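PDB 1WV8: DUF1902 domain-containing protein from Thermus thermophilus, which is of unknown function but belongs to the DUF1902 family and forms a two-chain assembly, each chain packing one helix against a small beta sheet. Local coordinates for residues A8-A19 with E30-L41. Numbering follows the deposited sequence.
Sequences ALWDGEAGVWVA and EAATLEELLAKL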
loop_
_atom_site.group_PDB
_atom_site.type_symbol
_atom_site.label_atom_id
_atom_site.label_comp_id
_atom_site.label_asym_id
_atom_site.label_seq_id
_atom_site.Cartn_x
_atom_site.Cartn_y
_atom_site.Cartn_z
ATOM N N ALA A 8 -2.735 3.988 -4.673
ATOM C CA ALA A 8 -1.771 5.059 -4.863
ATOM C C ALA A 8 -1.146 4.709 -6.194
ATOM O O ALA A 8 -0.543 3.647 -6.337
ATOM C CB ALA A 8 -0.717 5.049 -3.768
ATOM N N LEU A 9 -1.325 5.591 -7.169
ATOM C CA LEU A 9 -0.803 5.367 -8.512
ATOM C C LEU A 9 0.370 6.311 -8.739
ATOM O O LEU A 9 0.260 7.521 -8.515
ATOM C CB LEU A 9 -1.927 5.625 -9.519
ATOM C CG LEU A 9 -3.227 4.924 -9.113
ATOM C CD1 LEU A 9 -4.399 5.558 -9.811
ATOM C CD2 LEU A 9 -3.126 3.449 -9.429
ATOM N N TRP A 10 1.505 5.763 -9.165
ATOM C CA TRP A 10 2.673 6.608 -9.373
ATOM C C TRP A 10 2.613 7.346 -10.709
ATOM O O TRP A 10 2.418 6.740 -11.760
ATOM C CB TRP A 10 3.947 5.778 -9.306
ATOM C CG TRP A 10 5.186 6.549 -9.685
ATOM C CD1 TRP A 10 6.049 6.264 -10.711
ATOM C CD2 TRP A 10 5.725 7.693 -9.014
ATOM N NE1 TRP A 10 7.091 7.154 -10.713
ATOM C CE2 TRP A 10 6.921 8.045 -9.684
ATOM C CE3 TRP A 10 5.317 8.458 -7.909
ATOM C CZ2 TRP A 10 7.720 9.130 -9.283
ATOM C CZ3 TRP A 10 6.114 9.538 -7.510
ATOM C CH2 TRP A 10 7.300 9.860 -8.197
ATOM N N ASP A 11 2.798 8.656 -10.650
ATOM C CA ASP A 11 2.778 9.506 -11.834
ATOM C C ASP A 11 4.181 10.096 -12.015
ATOM O O ASP A 11 4.466 11.213 -11.566
ATOM C CB ASP A 11 1.758 10.630 -11.657
ATOM C CG ASP A 11 1.626 11.501 -12.909
ATOM O OD1 ASP A 11 2.569 11.505 -13.730
ATOM O OD2 ASP A 11 0.601 12.194 -13.064
ATOM N N GLY A 12 5.047 9.315 -12.654
ATOM C CA GLY A 12 6.421 9.723 -12.883
ATOM C C GLY A 12 6.606 11.078 -13.530
ATOM O O GLY A 12 7.528 11.810 -13.175
ATOM N N GLU A 13 5.754 11.424 -14.487
ATOM C CA GLU A 13 5.891 12.721 -15.129
ATOM C C GLU A 13 5.717 13.842 -14.120
ATOM O O GLU A 13 6.572 14.713 -14.001
ATOM C CB GLU A 13 4.866 12.881 -16.254
ATOM C CG GLU A 13 5.080 11.947 -17.423
ATOM C CD GLU A 13 4.053 12.157 -18.510
ATOM O OE1 GLU A 13 3.967 13.299 -19.014
ATOM O OE2 GLU A 13 3.342 11.187 -18.855
ATOM N N ALA A 14 4.610 13.809 -13.386
ATOM C CA ALA A 14 4.317 14.846 -12.397
ATOM C C ALA A 14 5.056 14.656 -11.075
ATOM O O ALA A 14 4.930 15.484 -10.178
ATOM C CB ALA A 14 2.814 14.913 -12.142
ATOM N N GLY A 15 5.817 13.574 -10.954
ATOM C CA GLY A 15 6.554 13.316 -9.726
ATOM C C GLY A 15 5.705 13.239 -8.462
ATOM O O GLY A 15 6.057 13.822 -7.438
ATOM N N VAL A 16 4.586 12.522 -8.529
ATOM C CA VAL A 16 3.699 12.374 -7.382
ATOM C C VAL A 16 2.873 11.091 -7.427
ATOM O O VAL A 16 2.666 10.510 -8.495
ATOM C CB VAL A 16 2.709 13.546 -7.278
ATOM C CG1 VAL A 16 3.451 14.840 -7.009
ATOM C CG2 VAL A 16 1.898 13.656 -8.561
ATOM N N TRP A 17 2.426 10.650 -6.252
ATOM C CA TRP A 17 1.584 9.465 -6.117
ATOM C C TRP A 17 0.192 10.041 -6.090
ATOM O O TRP A 17 -0.039 11.049 -5.431
ATOM C CB TRP A 17 1.856 8.731 -4.796
ATOM C CG TRP A 17 3.125 7.953 -4.788
ATOM C CD1 TRP A 17 4.358 8.373 -4.348
ATOM C CD2 TRP A 17 3.286 6.604 -5.215
ATOM N NE1 TRP A 17 5.271 7.353 -4.475
ATOM C CE2 TRP A 17 4.637 6.258 -5.005
ATOM C CE3 TRP A 17 2.418 5.652 -5.760
ATOM C CZ2 TRP A 17 5.137 4.986 -5.321
ATOM C CZ3 TRP A 17 2.917 4.396 -6.072
ATOM C CH2 TRP A 17 4.265 4.076 -5.851
ATOM N N VAL A 18 -0.739 9.404 -6.785
ATOM C CA VAL A 18 -2.100 9.914 -6.860
ATOM C C VAL A 18 -3.104 8.951 -6.263
ATOM O O VAL A 18 -3.131 7.785 -6.625
ATOM C CB VAL A 18 -2.476 10.193 -8.335
ATOM C CG1 VAL A 18 -3.959 10.490 -8.457
ATOM C CG2 VAL A 18 -1.644 11.353 -8.850
ATOM N N ALA A 19 -3.942 9.454 -5.366
ATOM C CA ALA A 19 -4.924 8.606 -4.705
ATOM C C ALA A 19 -6.153 8.344 -5.564
ATOM O O ALA A 19 -6.656 9.232 -6.252
ATOM C CB ALA A 19 -5.332 9.236 -3.390
ATOM N N GLU A 30 -2.965 13.908 -4.062
ATOM C CA GLU A 30 -1.673 13.310 -4.371
ATOM C C GLU A 30 -0.615 13.901 -3.448
ATOM O O GLU A 30 -0.890 14.845 -2.715
ATOM C CB GLU A 30 -1.275 13.592 -5.824
ATOM C CG GLU A 30 -0.906 15.040 -6.064
ATOM C CD GLU A 30 -2.058 15.851 -6.604
ATOM O OE1 GLU A 30 -3.199 15.662 -6.137
ATOM O OE2 GLU A 30 -1.812 16.684 -7.497
ATOM N N ALA A 31 0.596 13.344 -3.514
ATOM C CA ALA A 31 1.718 13.788 -2.694
ATOM C C ALA A 31 3.017 13.218 -3.253
ATOM O O ALA A 31 3.027 12.137 -3.845
ATOM C CB ALA A 31 1.522 13.323 -1.234
ATOM N N ALA A 32 4.109 13.949 -3.060
ATOM C CA ALA A 32 5.426 13.530 -3.531
ATOM C C ALA A 32 5.873 12.173 -2.989
ATOM O O ALA A 32 6.605 11.454 -3.653
ATOM C CB ALA A 32 6.464 14.593 -3.176
ATOM N N THR A 33 5.462 11.822 -1.776
ATOM C CA THR A 33 5.857 10.527 -1.219
ATOM C C THR A 33 4.644 9.777 -0.707
ATOM O O THR A 33 3.586 10.362 -0.515
ATOM C CB THR A 33 6.829 10.674 -0.039
ATOM O OG1 THR A 33 6.120 11.200 1.090
ATOM C CG2 THR A 33 7.977 11.605 -0.402
ATOM N N LEU A 34 4.799 8.479 -0.484
ATOM C CA LEU A 34 3.696 7.676 0.018
ATOM C C LEU A 34 3.371 8.038 1.484
ATOM O O LEU A 34 2.213 7.982 1.900
ATOM C CB LEU A 34 4.046 6.201 -0.122
ATOM C CG LEU A 34 3.992 5.725 -1.573
ATOM C CD1 LEU A 34 4.648 4.372 -1.693
ATOM C CD2 LEU A 34 2.533 5.667 -2.036
ATOM N N GLU A 35 4.386 8.425 2.257
ATOM C CA GLU A 35 4.154 8.809 3.650
ATOM C C GLU A 35 3.209 10.009 3.685
ATOM O O GLU A 35 2.194 9.991 4.388
ATOM C CB GLU A 35 5.474 9.166 4.342
ATOM C CG GLU A 35 6.361 7.973 4.728
ATOM C CD GLU A 35 6.846 7.141 3.541
ATOM O OE1 GLU A 35 7.189 7.722 2.484
ATOM O OE2 GLU A 35 6.900 5.899 3.674
ATOM N N GLU A 36 3.550 11.044 2.918
ATOM C CA GLU A 36 2.740 12.258 2.827
ATOM C C GLU A 36 1.336 11.964 2.282
ATOM O O GLU A 36 0.346 12.555 2.722
ATOM C CB GLU A 36 3.423 13.285 1.919
ATOM C CG GLU A 36 4.779 13.756 2.403
ATOM C CD GLU A 36 5.439 14.715 1.433
ATOM O OE1 GLU A 36 4.787 15.708 1.048
ATOM O OE2 GLU A 36 6.607 14.479 1.056
ATOM N N LEU A 37 1.249 11.064 1.312
ATOM C CA LEU A 37 -0.048 10.707 0.758
ATOM C C LEU A 37 -0.896 10.123 1.891
ATOM O O LEU A 37 -2.097 10.396 1.985
ATOM C CB LEU A 37 0.103 9.659 -0.338
ATOM C CG LEU A 37 -0.811 9.694 -1.572
ATOM C CD1 LEU A 37 -1.137 8.273 -1.909
ATOM C CD2 LEU A 37 -2.098 10.466 -1.340
ATOM N N LEU A 38 -0.270 9.312 2.745
ATOM C CA LEU A 38 -0.985 8.702 3.870
ATOM C C LEU A 38 -1.461 9.784 4.815
ATOM O O LEU A 38 -2.621 9.808 5.203
ATOM C CB LEU A 38 -0.088 7.737 4.643
ATOM C CG LEU A 38 -0.230 6.256 4.293
ATOM C CD1 LEU A 38 0.849 5.453 4.992
ATOM C CD2 LEU A 38 -1.614 5.768 4.689
ATOM N N ALA A 39 -0.546 10.670 5.185
ATOM C CA ALA A 39 -0.871 11.772 6.076
ATOM C C ALA A 39 -2.085 12.526 5.534
ATOM O O ALA A 39 -3.100 12.673 6.226
ATOM C CB ALA A 39 0.325 12.710 6.197
ATOM N N LYS A 40 -1.993 12.988 4.287
ATOM C CA LYS A 40 -3.098 13.730 3.687
ATOM C C LYS A 40 -4.406 12.936 3.716
ATOM O O LYS A 40 -5.458 13.483 4.049
ATOM C CB LYS A 40 -2.744 14.132 2.254
ATOM C CG LYS A 40 -1.524 15.035 2.163
ATOM C CD LYS A 40 -1.292 15.548 0.750
ATOM C CE LYS A 40 -0.165 16.578 0.729
ATOM N NZ LYS A 40 0.035 17.197 -0.612
ATOM N N LEU A 41 -4.340 11.648 3.388
ATOM C CA LEU A 41 -5.529 10.800 3.374
ATOM C C LEU A 41 -6.221 10.702 4.736
ATOM O O LEU A 41 -7.449 10.720 4.822
ATOM C CB LEU A 41 -5.160 9.396 2.877
ATOM C CG LEU A 41 -5.259 9.122 1.367
ATOM C CD1 LEU A 41 -4.901 10.360 0.602
ATOM C CD2 LEU A 41 -4.340 7.965 0.973
#
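Trp17 and Leu34 lie at the heart of a contact that is part sheet edge and part helix-on-sheet packing: strand 30-31 pairs antiparallel with strand 16-20, and the helix that follows closes over one face of the sheet. At the edge, Trp17 N donates to Ala31 O over 2.9 Å, almost straight at 176°; a return bond from Ala31 N to Trp17 O is less certain, because the position of that oxygen is in doubt. On the face that carries Trp17 and Ala8, the indole is layered between two neighbours. Leu34 CD2 rests on one side as a CH-pi contact, 3.6 Å from the centroid of the five-membered ring, while Trp10 CE3 comes to the opposite side near the rim. With CG anti to its carbonyl carbon (chi1 -73°), Leu34 sends CD1 further along the indole, 3.7 Å from CZ2. Deeper in, Leu37 straddles both strands, its CD1 3.7 Å from Ala8 CB and its CD2 4.0 Å from Ala19 CB. The helix start is fixed by Thr33, the N-cap, whose OG1 accepts from Glu36 N. Leu34 also packs on Leu34 of the second subunit, which places this corner at the dimer interface. A serine in place of Trp17 would probably strip Leu34 of its flat support and open a gap beside Trp10. Backbone bonds thus set the strand register, whereas apolar and CH-pi contacts hold the helix to the sheet.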